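Local coordinates for protein type II restriction enzyme MunI (Mycoplasma, PDB 1D02) that recognises the double-stranded DNA sequence 5'-CAATTG-3' as a homodimer and cleaves it after the first cytosine, at residues Asp61-Glu65 with Ile66-Leu70; Asn29-Asn32 with Ala33-Gly37; Ile86-Thr89 with Glu90-Lys93. The protein carries 1 engineered substitution. One frame throughout, in Å; residues are numbered along the deposited sequence.

Interaction 1: Asp61-Glu65 with Ile66-Leu70; sequences DVIKE and IFNPL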
loop_
_atom_site.group_PDB
_atom_site.type_symbol
_atom_site.label_atom_id
_atom_site.label_comp_id
_atom_site.label_asym_id
_atom_site.label_seq_id
_atom_site.Cartn_x
_atom_site.Cartn_y
_atom_site.Cartn_z
ATOM N N ASP D 61 -14.567 6.778 22.775
ATOM C CA ASP D 61 -15.635 7.071 21.826
ATOM C C ASP D 61 -15.571 6.245 20.547
ATOM O O ASP D 61 -16.509 6.278 19.743
ATOM C CB ASP D 61 -15.734 8.576 21.518
ATOM C CG ASP D 61 -14.498 9.146 20.864
ATOM O OD1 ASP D 61 -13.537 8.404 20.581
ATOM O OD2 ASP D 61 -14.498 10.380 20.630
ATOM N N VAL D 62 -14.480 5.507 20.351
ATOM C CA VAL D 62 -14.403 4.624 19.201
ATOM C C VAL D 62 -14.844 3.248 19.702
ATOM O O VAL D 62 -15.624 2.548 19.046
ATOM C CB VAL D 62 -12.972 4.535 18.606
ATOM C CG1 VAL D 62 -12.860 3.319 17.669
ATOM C CG2 VAL D 62 -12.672 5.821 17.802
ATOM N N ILE D 63 -14.365 2.864 20.883
ATOM C CA ILE D 63 -14.764 1.586 21.464
ATOM C C ILE D 63 -16.282 1.486 21.480
ATOM O O ILE D 63 -16.856 0.453 21.141
ATOM C CB ILE D 63 -14.242 1.466 22.920
ATOM C CG1 ILE D 63 -12.716 1.415 22.911
ATOM C CG2 ILE D 63 -14.820 0.242 23.593
ATOM C CD1 ILE D 63 -12.155 0.135 22.315
ATOM N N LYS D 64 -16.938 2.568 21.882
ATOM C CA LYS D 64 -18.390 2.566 21.949
ATOM C C LYS D 64 -19.078 2.290 20.609
ATOM O O LYS D 64 -20.194 1.764 20.590
ATOM C CB LYS D 64 -18.884 3.900 22.524
ATOM C CG LYS D 64 -20.390 3.962 22.711
ATOM C CD LYS D 64 -20.825 5.156 23.554
ATOM C CE LYS D 64 -22.330 5.097 23.831
ATOM N NZ LYS D 64 -22.767 6.146 24.797
ATOM N N GLU D 65 -18.414 2.602 19.500
ATOM C CA GLU D 65 -19.026 2.411 18.187
ATOM C C GLU D 65 -18.642 1.138 17.435
ATOM O O GLU D 65 -19.152 0.900 16.330
ATOM C CB GLU D 65 -18.712 3.611 17.293
ATOM C CG GLU D 65 -19.052 4.974 17.891
ATOM C CD GLU D 65 -20.501 5.096 18.328
ATOM O OE1 GLU D 65 -21.391 4.568 17.623
ATOM O OE2 GLU D 65 -20.754 5.730 19.376
ATOM N N ILE D 66 -17.759 0.314 17.992
ATOM C CA ILE D 66 -17.355 -0.882 17.266
ATOM C C ILE D 66 -17.814 -2.153 17.956
ATOM O O ILE D 66 -18.417 -2.102 19.033
ATOM C CB ILE D 66 -15.812 -0.980 17.104
ATOM C CG1 ILE D 66 -15.131 -1.199 18.456
ATOM C CG2 ILE D 66 -15.280 0.284 16.456
ATOM C CD1 ILE D 66 -13.653 -1.629 18.329
ATOM N N PHE D 67 -17.549 -3.287 17.318
ATOM C CA PHE D 67 -17.888 -4.583 17.905
ATOM C C PHE D 67 -16.713 -4.942 18.811
ATOM O O PHE D 67 -15.563 -4.933 18.363
ATOM C CB PHE D 67 -18.043 -5.645 16.815
ATOM C CG PHE D 67 -18.031 -7.054 17.343
ATOM C CD1 PHE D 67 -18.899 -7.429 18.372
ATOM C CD2 PHE D 67 -17.180 -8.017 16.798
ATOM C CE1 PHE D 67 -18.916 -8.747 18.842
ATOM C CE2 PHE D 67 -17.191 -9.338 17.261
ATOM C CZ PHE D 67 -18.067 -9.703 18.289
ATOM N N ASN D 68 -17.002 -5.252 20.075
ATOM C CA ASN D 68 -15.964 -5.606 21.036
ATOM C C ASN D 68 -16.153 -7.050 21.504
ATOM O O ASN D 68 -16.881 -7.318 22.445
ATOM C CB ASN D 68 -16.023 -4.641 22.220
ATOM C CG ASN D 68 -15.682 -3.215 21.813
ATOM O OD1 ASN D 68 -14.519 -2.897 21.527
ATOM N ND2 ASN D 68 -16.694 -2.359 21.769
ATOM N N PRO D 69 -15.484 -7.999 20.840
ATOM C CA PRO D 69 -15.621 -9.399 21.228
ATOM C C PRO D 69 -15.183 -9.688 22.651
ATOM O O PRO D 69 -14.294 -9.031 23.212
ATOM C CB PRO D 69 -14.790 -10.137 20.187
ATOM C CG PRO D 69 -13.738 -9.092 19.791
ATOM C CD PRO D 69 -14.570 -7.844 19.696
ATOM N N LEU D 70 -15.836 -10.687 23.232
ATOM C CA LEU D 70 -15.551 -11.084 24.598
ATOM C C LEU D 70 -14.316 -11.976 24.686
ATOM O O LEU D 70 -14.405 -13.169 25.040
ATOM C CB LEU D 70 -16.782 -11.809 25.159
ATOM C CG LEU D 70 -18.011 -10.899 25.269
ATOM C CD1 LEU D 70 -19.286 -11.744 25.383
ATOM C CD2 LEU D 70 -17.854 -9.943 26.491
HETATM O O HOH W 1 -21.162 -0.496 19.039
#

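Interaction 2: Asn29-Asn32 with Ala33-Gly37; sequences NVFN and AVFEG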
loop_
_atom_site.group_PDB
_atom_site.type_symbol
_atom_site.label_atom_id
_atom_site.label_comp_id
_atom_site.label_asym_id
_atom_site.label_seq_id
_atom_site.Cartn_x
_atom_site.Cartn_y
_atom_site.Cartn_z
ATOM N N ASN D 29 13.534 -22.559 -2.902
ATOM C CA ASN D 29 14.650 -23.492 -3.109
ATOM C C ASN D 29 15.917 -22.785 -3.606
ATOM O O ASN D 29 17.029 -23.201 -3.292
ATOM C CB ASN D 29 14.253 -24.733 -3.964
ATOM C CG ASN D 29 13.785 -24.405 -5.379
ATOM O OD1 ASN D 29 13.815 -23.272 -5.838
ATOM N ND2 ASN D 29 13.365 -25.451 -6.093
ATOM N N VAL D 30 15.745 -21.672 -4.303
ATOM C CA VAL D 30 16.874 -20.885 -4.795
ATOM C C VAL D 30 17.646 -20.285 -3.602
ATOM O O VAL D 30 18.874 -20.443 -3.492
ATOM C CB VAL D 30 16.373 -19.748 -5.736
ATOM C CG1 VAL D 30 17.412 -18.625 -5.884
ATOM C CG2 VAL D 30 16.031 -20.339 -7.119
ATOM N N PHE D 31 16.949 -19.613 -2.687
ATOM C CA PHE D 31 17.686 -19.036 -1.572
ATOM C C PHE D 31 18.190 -20.097 -0.598
ATOM O O PHE D 31 19.268 -19.926 -0.020
ATOM C CB PHE D 31 16.851 -17.972 -0.839
ATOM C CG PHE D 31 16.981 -16.601 -1.449
ATOM C CD1 PHE D 31 15.919 -16.012 -2.136
ATOM C CD2 PHE D 31 18.196 -15.910 -1.370
ATOM C CE1 PHE D 31 16.069 -14.768 -2.724
ATOM C CE2 PHE D 31 18.347 -14.658 -1.966
ATOM C CZ PHE D 31 17.279 -14.090 -2.642
ATOM N N ASN D 32 17.430 -21.174 -0.395
ATOM C CA ASN D 32 17.903 -22.233 0.500
ATOM C C ASN D 32 19.199 -22.806 -0.060
ATOM O O ASN D 32 20.140 -23.086 0.689
ATOM C CB ASN D 32 16.859 -23.350 0.629
ATOM C CG ASN D 32 15.726 -22.978 1.554
ATOM O OD1 ASN D 32 14.593 -23.470 1.417
ATOM N ND2 ASN D 32 16.024 -22.142 2.534
ATOM N N ALA D 33 19.273 -22.976 -1.372
ATOM C CA ALA D 33 20.504 -23.522 -1.938
ATOM C C ALA D 33 21.672 -22.557 -1.783
ATOM O O ALA D 33 22.760 -22.938 -1.337
ATOM C CB ALA D 33 20.314 -23.862 -3.430
ATOM N N VAL D 34 21.443 -21.306 -2.156
ATOM C CA VAL D 34 22.507 -20.311 -2.120
ATOM C C VAL D 34 22.966 -19.946 -0.703
ATOM O O VAL D 34 24.068 -19.384 -0.497
ATOM C CB VAL D 34 22.097 -19.065 -2.974
ATOM C CG1 VAL D 34 21.413 -17.964 -2.130
ATOM C CG2 VAL D 34 23.327 -18.536 -3.666
ATOM N N PHE D 35 22.147 -20.280 0.282
ATOM C CA PHE D 35 22.530 -20.012 1.665
ATOM C C PHE D 35 23.190 -21.205 2.351
ATOM O O PHE D 35 23.601 -21.101 3.519
ATOM C CB PHE D 35 21.312 -19.572 2.496
ATOM C CG PHE D 35 20.796 -18.187 2.160
ATOM C CD1 PHE D 35 19.537 -17.776 2.638
ATOM C CD2 PHE D 35 21.559 -17.282 1.422
ATOM C CE1 PHE D 35 19.064 -16.493 2.385
ATOM C CE2 PHE D 35 21.093 -15.996 1.167
ATOM C CZ PHE D 35 19.832 -15.601 1.655
ATOM N N GLU D 36 23.310 -22.336 1.658
ATOM C CA GLU D 36 23.904 -23.530 2.284
ATOM C C GLU D 36 25.291 -23.283 2.848
ATOM O O GLU D 36 26.181 -22.823 2.144
ATOM C CB GLU D 36 23.992 -24.702 1.297
ATOM C CG GLU D 36 22.633 -25.308 0.973
ATOM C CD GLU D 36 22.718 -26.414 -0.067
ATOM O OE1 GLU D 36 21.677 -26.710 -0.699
ATOM O OE2 GLU D 36 23.812 -27.007 -0.259
ATOM N N GLY D 37 25.462 -23.586 4.131
ATOM C CA GLY D 37 26.767 -23.403 4.746
ATOM C C GLY D 37 27.129 -21.975 5.078
ATOM O O GLY D 37 28.243 -21.724 5.548
#

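Interaction 3: Ile86-Thr89 with Glu90-Lys93; sequences IENT and ETHK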
loop_
_atom_site.group_PDB
_atom_site.type_symbol
_atom_site.label_atom_id
_atom_site.label_comp_id
_atom_site.label_asym_id
_atom_site.label_seq_id
_atom_site.Cartn_x
_atom_site.Cartn_y
_atom_site.Cartn_z
ATOM N N ILE D 86 14.817 -13.072 5.283
ATOM C CA ILE D 86 16.204 -13.502 5.167
ATOM C C ILE D 86 16.915 -12.959 6.403
ATOM O O ILE D 86 16.913 -11.745 6.642
ATOM C CB ILE D 86 16.880 -12.940 3.910
ATOM C CG1 ILE D 86 16.258 -13.596 2.684
ATOM C CG2 ILE D 86 18.392 -13.217 3.960
ATOM C CD1 ILE D 86 16.695 -13.013 1.397
ATOM N N GLU D 87 17.495 -13.858 7.197
ATOM C CA GLU D 87 18.202 -13.407 8.396
ATOM C C GLU D 87 19.689 -13.675 8.315
ATOM O O GLU D 87 20.110 -14.725 7.817
ATOM C CB GLU D 87 17.682 -14.123 9.661
ATOM C CG GLU D 87 18.468 -13.721 10.938
ATOM C CD GLU D 87 17.877 -14.278 12.215
ATOM O OE1 GLU D 87 16.873 -15.017 12.147
ATOM O OE2 GLU D 87 18.424 -13.974 13.297
ATOM N N ASN D 88 20.484 -12.713 8.779
ATOM C CA ASN D 88 21.932 -12.894 8.905
ATOM C C ASN D 88 22.000 -13.372 10.370
ATOM O O ASN D 88 21.752 -12.578 11.290
ATOM C CB ASN D 88 22.634 -11.559 8.746
ATOM C CG ASN D 88 24.117 -11.634 9.088
ATOM O OD1 ASN D 88 24.540 -12.446 9.926
ATOM N ND2 ASN D 88 24.899 -10.773 8.460
ATOM N N THR D 89 22.311 -14.653 10.594
ATOM C CA THR D 89 22.309 -15.199 11.947
ATOM C C THR D 89 23.453 -14.724 12.838
ATOM O O THR D 89 23.449 -15.009 14.033
ATOM C CB THR D 89 22.280 -16.741 11.960
ATOM O OG1 THR D 89 23.464 -17.249 11.325
ATOM C CG2 THR D 89 21.035 -17.256 11.239
ATOM N N GLU D 90 24.415 -14.004 12.276
ATOM C CA GLU D 90 25.511 -13.488 13.093
ATOM C C GLU D 90 25.138 -12.136 13.673
ATOM O O GLU D 90 25.430 -11.846 14.835
ATOM C CB GLU D 90 26.788 -13.343 12.279
ATOM C CG GLU D 90 27.459 -14.658 11.969
ATOM C CD GLU D 90 28.809 -14.470 11.314
ATOM O OE1 GLU D 90 29.448 -15.498 11.008
ATOM O OE2 GLU D 90 29.226 -13.301 11.113
ATOM N N THR D 91 24.477 -11.316 12.871
ATOM C CA THR D 91 24.064 -9.982 13.293
ATOM C C THR D 91 22.613 -9.954 13.804
ATOM O O THR D 91 22.206 -9.020 14.495
ATOM C CB THR D 91 24.127 -9.008 12.135
ATOM O OG1 THR D 91 23.200 -9.432 11.135
ATOM C CG2 THR D 91 25.521 -8.946 11.529
ATOM N N HIS D 92 21.849 -10.975 13.445
ATOM C CA HIS D 92 20.437 -11.099 13.815
ATOM C C HIS D 92 19.555 -10.039 13.139
ATOM O O HIS D 92 18.407 -9.792 13.578
ATOM C CB HIS D 92 20.279 -11.067 15.328
ATOM C CG HIS D 92 21.025 -12.163 16.026
ATOM N ND1 HIS D 92 20.655 -13.489 15.936
ATOM C CD2 HIS D 92 22.157 -12.138 16.769
ATOM C CE1 HIS D 92 21.529 -14.234 16.593
ATOM N NE2 HIS D 92 22.452 -13.438 17.107
ATOM N N LYS D 93 20.090 -9.418 12.087
ATOM C CA LYS D 93 19.318 -8.451 11.305
ATOM C C LYS D 93 18.496 -9.282 10.308
ATOM O O LYS D 93 18.961 -10.316 9.796
ATOM C CB LYS D 93 20.225 -7.460 10.566
ATOM C CG LYS D 93 20.823 -6.414 11.509
ATOM C CD LYS D 93 21.577 -5.319 10.769
ATOM C CE LYS D 93 22.062 -4.240 11.759
ATOM N NZ LYS D 93 22.836 -3.199 11.047
#

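Interaction 1: Asp61-Glu65 with Ile66-Leu70
The type I beta turn from I63 to I66 leads the chain out of the short helix 60-63, and N68 folds back to hold it. The turn's closing bond runs from I66 N to I63 O, over 3.3 Å. The same carbonyl oxygen also receives N68 ND2 at 2.9 Å, with an N-H...O angle of 160°. The two donors come from opposite faces of the I63 carbonyl plane: I66 N stands well above it, whereas ND2 is only tilted from it and keeps the acceptor in the plane of its own amide. Asparagine suits this place because its short side chain carries an N-H donor that can reach a carbonyl five residues back. The N68 side chain crosses that of I63 at about a right angle, with ND2 3.7 Å from I63 CG2.

Within the turn region, E65 N is bonded to V62 O, so two successive carbonyls at the end of the helix find backbone donors. A water donates to both K64 O and I66 O, linking carbonyls two residues apart. I66 takes a less common torsion, with CG1 between its backbone N and carbonyl carbon (chi1 67°); this leaves CG2 4.1 Å from V62 CG1. Residues 65-67 meet the second subunit of the dimer. The branched apolar side chain of I66 is buried, resting on L58 and on R181 of that subunit, whose R158 hydrogen-bonds E65 O and whose W105 meets the F67 ring edge-to-face.

Interaction 2: Asn29-Asn32 with Ala33-Gly37
F31, in helix 27-34, and F35, four residues on where the helix gives out, extend side by side in the same direction. Their rings are neither stacked nor edge-to-face: the centroids are 5.3 Å apart and the planes inclined at 43°. The rings come nearest at F31 CD2 and F35 CZ, 3.5 Å apart, while F31 CB lies over one face of the F35 ring. F35 CG is anti to its own carbonyl carbon (chi1 -71°), which keeps the ring on the side of its backbone N and brings CG to 3.2 Å from F31 O, the carbonyl that this N binds. V34 completes the tight side, its CG1 3.9 Å from F31 CD2. Large apolar residues fit here because V30, F31 and V34 pack on V190 of helix 186-197, F31 also on L42 of strand 40-44, and F35 meets the ring of Y40.

Regular helical bonds join A33 N to N29 O and V34 N to V30 O. At F35 the pattern frays: F35 N lies 2.9 Å from F31 O but with an angle of only 132°, and it makes a weak second bond to N32 O.

The looser side is polar. There the exposed E36 meets 29-32 through its CG, 3.4 Å from N32 O. N29 instead turns its amide to the start of the helix, binding N26 N and E24 O. The chemistry thus implies an amphipathic helix end, in which ring and valine packing occupies the buried side while E36 lies exposed and the N29 amide is bonded to the residues just before the helix.

Interaction 3: Ile86-Thr89 with Glu90-Lys93
This is the tight connection of a beta hairpin, in which N88 at the end of strand 84-88 meets E90, T91, H92 and K93 as the chain turns into strand 93-101. The N88 backbone is bonded both ways, its N donating to K93 O at 3.0 Å (168°) and its O accepting from H92 N at 2.7 Å.

The N88 side chain organises the bend. With CG anti to its backbone N (chi1 171°), the amide is directed at the loop, where OD1 accepts from two successive backbone N-H groups. E90 N, at 2.8 Å, lies in the carbonyl plane and forms an Asx turn; T91 N, at 3.2 Å, stands well above that plane. Asparagine suits the place because OD1 can stand in for a backbone acceptor. T91 continues with an ST turn, OG1 accepting from K93 N, and the same oxygen is also bonded to L201 O.

H92, with positive phi, presents one face of its ring to T89 O, which is 3.3 Å from CE1, and E87 OE2 approaches ND1 at the ring edge in a weak bond of 3.5 Å. The other oxygen of E87, OE1, is held by Y43 OH.

The chain end at L201 and D202 lies against T91 and K93. In the sheet, strand 84-88 runs between strand 93-101 and strand 40-44, where E87 pairs with V41 through the backbone.

Interactions 2 and 3 belong to the body of the subunit and touch each other: F35 CZ meets I86 CG2 at 3.6 Å, and F31 of helix 27-34 packs on the same isoleucine of strand 84-88. Interaction 1 stands apart, its centre about 47 Å from that of interaction 2 and about 40 Å from that of interaction 3, a surface contact that the second subunit touches. The chemistry follows the location. Interaction 2 is the most buried and relies on aromatic and aliphatic packing. Interaction 3, partly buried, depends on hydrogen bonds that shape a bend. In 61-70 a turn held by backbone and asparagine bonds, a water and one buried isoleucine share the work.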